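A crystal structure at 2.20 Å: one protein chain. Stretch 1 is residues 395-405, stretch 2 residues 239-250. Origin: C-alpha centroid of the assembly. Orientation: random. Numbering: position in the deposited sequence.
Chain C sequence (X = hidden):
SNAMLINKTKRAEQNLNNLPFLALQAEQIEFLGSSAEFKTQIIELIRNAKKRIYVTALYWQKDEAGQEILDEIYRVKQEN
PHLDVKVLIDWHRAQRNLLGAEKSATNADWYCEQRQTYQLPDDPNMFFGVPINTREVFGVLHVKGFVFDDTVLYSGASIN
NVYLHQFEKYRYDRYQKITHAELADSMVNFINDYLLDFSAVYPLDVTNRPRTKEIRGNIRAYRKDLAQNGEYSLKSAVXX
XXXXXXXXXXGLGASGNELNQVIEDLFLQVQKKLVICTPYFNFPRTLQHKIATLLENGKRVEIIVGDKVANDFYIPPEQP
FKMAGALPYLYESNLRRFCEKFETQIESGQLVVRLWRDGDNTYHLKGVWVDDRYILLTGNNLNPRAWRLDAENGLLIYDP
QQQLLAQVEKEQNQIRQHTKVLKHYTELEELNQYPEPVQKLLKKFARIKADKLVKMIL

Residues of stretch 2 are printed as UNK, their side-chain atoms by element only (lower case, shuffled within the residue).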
# COMPACT_ATOMS: atom_id res chain seq x y z
N LEU C 395 -13.21 11.15 18.61
CA LEU C 395 -13.90 12.23 19.28
C LEU C 395 -12.82 13.09 19.92
O LEU C 395 -12.10 12.65 20.84
CB LEU C 395 -14.90 11.69 20.32
CG LEU C 395 -15.92 10.66 19.81
CD1 LEU C 395 -16.82 10.09 20.95
CD2 LEU C 395 -16.79 11.27 18.67
N LEU C 396 -12.67 14.30 19.40
CA LEU C 396 -11.78 15.26 20.03
C LEU C 396 -12.54 16.05 21.07
O LEU C 396 -13.42 16.84 20.75
CB LEU C 396 -11.11 16.21 19.02
CG LEU C 396 -10.12 17.22 19.66
CD1 LEU C 396 -8.91 16.51 20.33
CD2 LEU C 396 -9.62 18.27 18.65
N ILE C 397 -12.18 15.82 22.33
CA ILE C 397 -12.71 16.61 23.43
C ILE C 397 -11.82 17.85 23.70
O ILE C 397 -10.62 17.74 23.87
CB ILE C 397 -12.85 15.76 24.71
CG1 ILE C 397 -13.83 14.61 24.46
CG2 ILE C 397 -13.30 16.63 25.84
CD1 ILE C 397 -13.82 13.55 25.52
N TYR C 398 -12.45 19.01 23.70
CA TYR C 398 -11.83 20.27 24.06
C TYR C 398 -12.35 20.70 25.44
O TYR C 398 -13.56 20.88 25.63
CB TYR C 398 -12.19 21.31 23.02
CG TYR C 398 -11.56 22.68 23.23
CD1 TYR C 398 -10.20 22.81 23.56
CD2 TYR C 398 -12.32 23.84 23.03
CE1 TYR C 398 -9.62 24.08 23.74
CE2 TYR C 398 -11.76 25.11 23.20
CZ TYR C 398 -10.42 25.22 23.56
OH TYR C 398 -9.87 26.45 23.71
N ASP C 399 -11.42 20.88 26.37
CA ASP C 399 -11.73 21.17 27.76
C ASP C 399 -10.98 22.41 28.24
O ASP C 399 -10.09 22.30 29.09
CB ASP C 399 -11.37 19.95 28.63
CG ASP C 399 -11.84 20.09 30.06
OD1 ASP C 399 -12.77 20.91 30.32
OD2 ASP C 399 -11.26 19.37 30.93
N PRO C 400 -11.34 23.60 27.70
CA PRO C 400 -10.59 24.86 27.98
C PRO C 400 -10.58 25.29 29.45
O PRO C 400 -9.62 25.90 29.88
CB PRO C 400 -11.31 25.91 27.12
CG PRO C 400 -12.65 25.32 26.78
CD PRO C 400 -12.45 23.82 26.75
N GLN C 401 -11.63 24.98 30.21
CA GLN C 401 -11.69 25.39 31.61
C GLN C 401 -11.47 24.22 32.56
O GLN C 401 -11.86 24.29 33.72
CB GLN C 401 -13.04 26.06 31.91
CG GLN C 401 -13.29 27.30 31.05
CD GLN C 401 -14.40 28.17 31.58
OE1 GLN C 401 -14.62 28.26 32.80
NE2 GLN C 401 -15.10 28.84 30.68
N GLN C 402 -10.83 23.16 32.06
CA GLN C 402 -10.48 21.97 32.84
C GLN C 402 -11.67 21.38 33.58
O GLN C 402 -11.52 20.86 34.67
CB GLN C 402 -9.31 22.24 33.80
CG GLN C 402 -7.94 22.33 33.08
CD GLN C 402 -7.87 23.52 32.11
OE1 GLN C 402 -7.79 23.34 30.88
NE2 GLN C 402 -7.93 24.71 32.66
N GLN C 403 -12.85 21.45 32.99
CA GLN C 403 -14.02 20.82 33.59
C GLN C 403 -13.88 19.30 33.73
O GLN C 403 -14.49 18.72 34.61
CB GLN C 403 -15.26 21.15 32.78
CG GLN C 403 -15.60 22.62 32.80
CD GLN C 403 -16.64 22.91 31.75
OE1 GLN C 403 -16.31 23.37 30.67
NE2 GLN C 403 -17.90 22.57 32.03
N LEU C 404 -13.08 18.67 32.87
CA LEU C 404 -12.89 17.21 32.91
C LEU C 404 -11.63 16.75 33.64
O LEU C 404 -11.36 15.54 33.70
CB LEU C 404 -12.85 16.63 31.50
CG LEU C 404 -14.07 16.02 30.84
CD1 LEU C 404 -13.60 15.02 29.75
CD2 LEU C 404 -15.08 15.36 31.84
N LEU C 405 -10.83 17.68 34.16
CA LEU C 405 -9.49 17.32 34.62
C LEU C 405 -9.52 16.18 35.64
O LEU C 405 -8.65 15.30 35.61
CB LEU C 405 -8.76 18.52 35.22
CG LEU C 405 -7.28 18.32 35.59
CD1 LEU C 405 -6.47 17.81 34.41
CD2 LEU C 405 -6.66 19.62 36.12
N UNK C 239 -16.89 27.57 16.83
CA UNK C 239 -15.44 27.59 16.97
C UNK C 239 -15.04 28.19 18.33
O UNK C 239 -15.76 29.02 18.88
c UNK C 239 -14.43 28.60 13.43
n UNK C 239 -14.20 29.13 11.14
c UNK C 239 -14.82 28.38 15.84
c UNK C 239 -14.66 28.04 12.05
c UNK C 239 -14.82 27.64 14.52
N UNK C 240 -13.92 27.71 18.88
CA UNK C 240 -13.40 28.18 20.18
C UNK C 240 -14.47 28.40 21.26
O UNK C 240 -14.60 29.51 21.79
c UNK C 240 -11.23 29.23 19.24
c UNK C 240 -10.34 28.18 19.89
c UNK C 240 -10.47 30.54 19.13
c UNK C 240 -12.54 29.44 20.02
N UNK C 241 -15.22 27.35 21.61
CA UNK C 241 -16.19 27.57 22.68
C UNK C 241 -15.46 27.78 24.00
O UNK C 241 -14.26 27.50 24.10
c UNK C 241 -15.11 25.92 21.26
c UNK C 241 -16.98 26.27 22.71
c UNK C 241 -15.98 25.24 22.31
N UNK C 242 -16.16 28.29 24.99
CA UNK C 242 -15.55 28.55 26.27
C UNK C 242 -16.01 27.50 27.28
O UNK C 242 -16.07 27.75 28.48
o UNK C 242 -14.07 29.81 28.29
c UNK C 242 -15.90 29.98 26.73
c UNK C 242 -15.15 30.36 28.01
n UNK C 242 -15.73 31.27 28.81
N UNK C 243 -16.36 26.32 26.78
CA UNK C 243 -17.01 25.31 27.60
C UNK C 243 -16.55 23.98 27.06
O UNK C 243 -16.18 23.88 25.88
c UNK C 243 -18.59 25.45 27.58
c UNK C 243 -19.22 24.70 28.73
c UNK C 243 -19.18 24.96 26.25
N UNK C 244 -16.55 22.97 27.93
CA UNK C 244 -16.23 21.59 27.56
C UNK C 244 -17.03 21.17 26.31
O UNK C 244 -18.24 21.39 26.24
c UNK C 244 -15.03 18.74 28.17
c UNK C 244 -17.01 18.45 29.73
c UNK C 244 -16.49 19.16 28.51
c UNK C 244 -16.61 20.68 28.74
N UNK C 245 -16.35 20.55 25.35
CA UNK C 245 -16.88 20.36 23.98
C UNK C 245 -16.28 19.16 23.23
O UNK C 245 -15.20 18.70 23.54
c UNK C 245 -16.55 21.61 23.14
o UNK C 245 -17.48 22.59 23.43
N UNK C 246 -16.98 18.70 22.20
CA UNK C 246 -16.60 17.51 21.48
C UNK C 246 -16.68 17.76 19.97
O UNK C 246 -17.60 18.42 19.49
c UNK C 246 -17.42 16.24 21.93
c UNK C 246 -16.80 14.97 21.37
c UNK C 246 -18.92 16.34 21.53
N UNK C 247 -15.66 17.30 19.24
CA UNK C 247 -15.65 17.39 17.77
C UNK C 247 -15.37 16.02 17.11
O UNK C 247 -14.28 15.48 17.29
c UNK C 247 -14.60 18.40 17.31
o UNK C 247 -14.74 18.74 15.93
N UNK C 248 -16.36 15.46 16.35
CA UNK C 248 -16.21 14.12 15.76
C UNK C 248 -15.43 14.15 14.45
O UNK C 248 -15.71 14.96 13.58
c UNK C 248 -18.36 14.95 15.18
c UNK C 248 -17.66 13.71 15.48
c UNK C 248 -17.68 16.03 16.07
N UNK C 249 -14.51 13.22 14.28
CA UNK C 249 -13.50 13.33 13.22
C UNK C 249 -13.42 12.03 12.47
O UNK C 249 -13.55 11.00 13.08
c UNK C 249 -10.53 14.98 15.28
c UNK C 249 -12.11 16.13 13.66
c UNK C 249 -12.12 13.61 13.87
c UNK C 249 -11.92 14.93 14.63
N UNK C 250 -13.18 12.09 11.16
CA UNK C 250 -13.05 10.89 10.32
C UNK C 250 -11.79 10.98 9.43
O UNK C 250 -11.41 12.04 8.99
c UNK C 250 -14.18 8.18 8.89
c UNK C 250 -14.17 9.51 8.46
c UNK C 250 -13.99 9.77 7.10
c UNK C 250 -13.85 7.42 6.64
c UNK C 250 -13.84 8.74 6.20
c UNK C 250 -14.04 7.14 8.00
c UNK C 250 -14.31 10.65 9.46

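Position 239 carries four carbons in an unbranched row ending in a nitrogen, and none of them reaches stretch 1: K239. Position 240 has four carbons forked at the second, with chi1 m and chi2 t, which is leucine; CD2 of L240 lies 4.2 Å from OH of Y398. At position 241 three carbons close a ring onto the backbone N, so this is P241. Its CD packs 3.9 Å from CD2 of Y398, and its O approaches the tyrosine ring obliquely, 3.6 Å from CE2.

Position 242 has two carbons, the second bearing one O and one N. This is the amide of N242, since aspartate would carry two oxygens. NE2 of Q401 donates to N242 O (2.6 Å, 122°) and to N242 OD1 (2.8 Å, 137°); both bonds are weak by angle.

Position 243 shows one carbon carrying two more. Such a fork at CB with no oxygen defines V243, whose CG2 is 3.7 Å from OE1 of Q403. Position 244 again has four carbons forked at the second, now chi1 t and chi2 p: L244. Its CD1 sits 3.6 Å from CG2 of I397 and 3.9 Å from CG of L404, and its backbone N donates to OE1 of Q403 (2.8 Å, 152°).

One carbon and one oxygen at position 245 give S245; its CB is 4.4 Å from CB of Y398. Position 246 repeats the three-carbon fork at CB, hence V246, with CG2 3.9 Å from CB of L395. Position 247 is another carbon-oxygen pair, S247, whose CB is 4.5 Å from CB of L396 and whose OG is hydrogen-bonded elsewhere in the structure. The ring closed onto N at position 248 identifies P248; its CB lies 4.1 Å from CD2 of L395. Position 249, four carbons forked at the second, is L249, with CD1 4.0 Å from CB of L396. Position 250 has one carbon followed by a six-carbon ring without oxygen: F250, beyond reach of stretch 1.

The contact is built on an antiparallel strand pair (157°). Reciprocal bonds join L396 to S247 (N to O 2.9 Å, O to N 2.7 Å) and Y398 to S245 (N to O and O to N, both 2.8 Å). The intervening pair I397 and V246 lacks such bonds, and P248, having no backbone N-H, occupies another non-hydrogen-bonded site opposite L395. Beyond the strands, D399 OD2 accepts from L404 N (2.8 Å), bracing the turn from which Q403 reaches L244. Together the stretches bury 820 Å².

Stretch 2 239-250: KLPNVLSVSPLF
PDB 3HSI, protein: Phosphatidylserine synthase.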